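Local coordinates for protein light Chain (Clostridium botulinum, PDB 6BVD) that is the zinc metalloprotease light chain of the mosaic botulinum neurotoxin HA and probably cleaves a SNARE protein of the neuronal membrane-fusion machinery, at residues Pro26-Thr31 and Tyr52-Asp57. Numbering follows the deposited sequence.
Sequences PPYYET and YRLGID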
loop_
_atom_site.group_PDB
_atom_site.type_symbol
_atom_site.label_atom_id
_atom_site.label_comp_id
_atom_site.label_asym_id
_atom_site.label_seq_id
_atom_site.Cartn_x
_atom_site.Cartn_y
_atom_site.Cartn_z
ATOM N N PRO A 26 -4.967 -18.902 24.680
ATOM C CA PRO A 26 -3.514 -18.736 24.522
ATOM C C PRO A 26 -2.713 -19.423 25.648
ATOM O O PRO A 26 -3.294 -19.846 26.649
ATOM C CB PRO A 26 -3.328 -17.187 24.470
ATOM C CG PRO A 26 -4.564 -16.591 24.944
ATOM C CD PRO A 26 -5.654 -17.653 25.035
ATOM N N PRO A 27 -1.388 -19.600 25.454
ATOM C CA PRO A 27 -0.588 -20.283 26.475
ATOM C C PRO A 27 -0.757 -19.614 27.843
ATOM O O PRO A 27 -0.863 -18.373 27.902
ATOM C CB PRO A 27 0.862 -20.171 25.950
ATOM C CG PRO A 27 0.796 -19.224 24.820
ATOM C CD PRO A 27 -0.586 -19.211 24.283
ATOM N N TYR A 28 -0.842 -20.448 28.877
ATOM C CA TYR A 28 -1.061 -20.093 30.289
ATOM C C TYR A 28 -2.558 -19.861 30.628
ATOM O O TYR A 28 -2.896 -19.665 31.803
ATOM C CB TYR A 28 -0.233 -18.850 30.696
ATOM C CG TYR A 28 1.261 -18.985 30.467
ATOM C CD1 TYR A 28 1.951 -20.108 30.889
ATOM C CD2 TYR A 28 1.977 -17.985 29.794
ATOM C CE1 TYR A 28 3.332 -20.233 30.679
ATOM C CE2 TYR A 28 3.342 -18.099 29.568
ATOM C CZ TYR A 28 4.015 -19.232 30.003
ATOM O OH TYR A 28 5.374 -19.354 29.795
ATOM N N TYR A 29 -3.461 -19.931 29.640
ATOM C CA TYR A 29 -4.893 -19.752 29.918
ATOM C C TYR A 29 -5.641 -21.121 29.947
ATOM O O TYR A 29 -6.885 -21.190 29.869
ATOM C CB TYR A 29 -5.537 -18.803 28.895
ATOM C CG TYR A 29 -5.186 -17.328 29.118
ATOM C CD1 TYR A 29 -5.913 -16.553 30.019
ATOM C CD2 TYR A 29 -4.107 -16.720 28.447
ATOM C CE1 TYR A 29 -5.586 -15.223 30.263
ATOM C CE2 TYR A 29 -3.797 -15.379 28.667
ATOM C CZ TYR A 29 -4.539 -14.640 29.565
ATOM O OH TYR A 29 -4.242 -13.327 29.796
ATOM N N GLU A 30 -4.876 -22.196 30.056
ATOM C CA GLU A 30 -5.434 -23.545 29.945
ATOM C C GLU A 30 -6.398 -23.861 31.105
ATOM O O GLU A 30 -7.507 -24.310 30.878
ATOM C CB GLU A 30 -4.321 -24.598 29.909
ATOM C CG GLU A 30 -3.310 -24.477 28.774
ATOM C CD GLU A 30 -2.162 -23.518 29.112
ATOM O OE1 GLU A 30 -2.047 -23.120 30.285
ATOM O OE2 GLU A 30 -1.364 -23.194 28.205
ATOM N N THR A 31 -5.992 -23.576 32.338
ATOM C CA THR A 31 -6.808 -23.955 33.495
ATOM C C THR A 31 -8.055 -23.106 33.588
ATOM O O THR A 31 -9.145 -23.618 33.857
ATOM C CB THR A 31 -6.006 -23.850 34.798
ATOM O OG1 THR A 31 -4.958 -24.822 34.748
ATOM C CG2 THR A 31 -6.884 -24.159 36.010
ATOM N N TYR A 52 -2.194 -6.756 27.221
ATOM C CA TYR A 52 -1.581 -7.919 27.842
ATOM C C TYR A 52 -1.728 -7.824 29.359
ATOM O O TYR A 52 -1.270 -6.844 29.965
ATOM C CB TYR A 52 -0.096 -8.030 27.450
ATOM C CG TYR A 52 0.550 -9.304 27.915
ATOM C CD1 TYR A 52 0.613 -10.424 27.093
ATOM C CD2 TYR A 52 1.108 -9.387 29.185
ATOM C CE1 TYR A 52 1.211 -11.595 27.535
ATOM C CE2 TYR A 52 1.693 -10.556 29.643
ATOM C CZ TYR A 52 1.739 -11.649 28.825
ATOM O OH TYR A 52 2.344 -12.786 29.305
ATOM N N ARG A 53 -2.350 -8.837 29.972
ATOM C CA ARG A 53 -2.625 -8.821 31.417
ATOM C C ARG A 53 -2.115 -10.035 32.185
ATOM O O ARG A 53 -2.104 -10.030 33.419
ATOM C CB ARG A 53 -4.132 -8.699 31.678
ATOM C CG ARG A 53 -4.745 -7.496 31.007
ATOM C CD ARG A 53 -6.184 -7.269 31.427
ATOM N NE ARG A 53 -6.714 -6.080 30.784
ATOM C CZ ARG A 53 -6.518 -4.841 31.222
ATOM N NH1 ARG A 53 -5.801 -4.624 32.320
ATOM N NH2 ARG A 53 -7.037 -3.824 30.551
ATOM N N LEU A 54 -1.662 -11.070 31.488
ATOM C CA LEU A 54 -1.332 -12.300 32.209
ATOM C C LEU A 54 -0.190 -12.169 33.245
ATOM O O LEU A 54 0.931 -11.757 32.919
ATOM C CB LEU A 54 -0.990 -13.416 31.227
ATOM C CG LEU A 54 -0.634 -14.659 32.039
ATOM C CD1 LEU A 54 -1.878 -15.504 32.310
ATOM C CD2 LEU A 54 0.424 -15.444 31.346
ATOM N N GLY A 55 -0.475 -12.563 34.487
ATOM C CA GLY A 55 0.537 -12.553 35.533
ATOM C C GLY A 55 0.882 -11.174 36.055
ATOM O O GLY A 55 1.856 -11.000 36.799
ATOM N N ILE A 56 0.076 -10.187 35.691
ATOM C CA ILE A 56 0.396 -8.804 36.019
ATOM C C ILE A 56 -0.582 -8.226 37.032
ATOM O O ILE A 56 -1.794 -8.213 36.805
ATOM C CB ILE A 56 0.390 -7.913 34.744
ATOM C CG1 ILE A 56 1.458 -8.378 33.747
ATOM C CG2 ILE A 56 0.582 -6.440 35.107
ATOM C CD1 ILE A 56 1.550 -7.495 32.532
ATOM N N ASP A 57 -0.040 -7.727 38.137
ATOM C CA ASP A 57 -0.823 -7.020 39.143
ATOM C C ASP A 57 -1.608 -5.890 38.476
ATOM O O ASP A 57 -1.012 -4.985 37.884
ATOM C CB ASP A 57 0.111 -6.501 40.246
ATOM C CG ASP A 57 -0.604 -5.671 41.303
ATOM O OD1 ASP A 57 -1.845 -5.743 41.424
ATOM O OD2 ASP A 57 0.101 -4.955 42.044
HETATM O O HOH W 1 -2.619 -11.373 28.568
#
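Leu54 spans two consecutive tyrosines, Tyr28 and Tyr29, with its CB and both methyls. Leu54 CB lies 3.6 Å from Tyr29 OH, just where the side chain leaves its own loop. With CG anti to the backbone N (chi1 179°), the Leu54 side chain slides past that of Tyr29, the two pointing in opposite directions, and the two methyls part. Leu54 CD1 settles over one face of the Tyr29 ring, off-centre toward the rim, in a CH-pi contact 4.2 Å from the centroid and 23° off the ring normal. The other methyl turns to Tyr28, whose side chain crosses that of Leu54 at about a right angle; Leu54 CD2 lies a close 3.4 Å from Tyr28 CD2, approaching the ring obliquely, and also touches Tyr28 CB.

No direct hydrogen bond joins 26-31 to 52-57, but a water in the plane of the Tyr29 ring links them, 2.8 Å from Tyr29 OH and accepting from Arg53 N at 2.9 Å. The hydroxyl of Tyr28 instead bonds to the backbone N of Ile173. The N of Tyr28 donates to Glu30 OE2 (2.9 Å), the same oxygen that forms a salt bridge with Arg135. The contact is where two type II beta turns, Pro26-Tyr29 and Arg53-Ile56, meet at the surface, joining loops that follow strands 21-24 and 45-48 of the mixed sheet in this clostridial neurotoxin zinc protease fold.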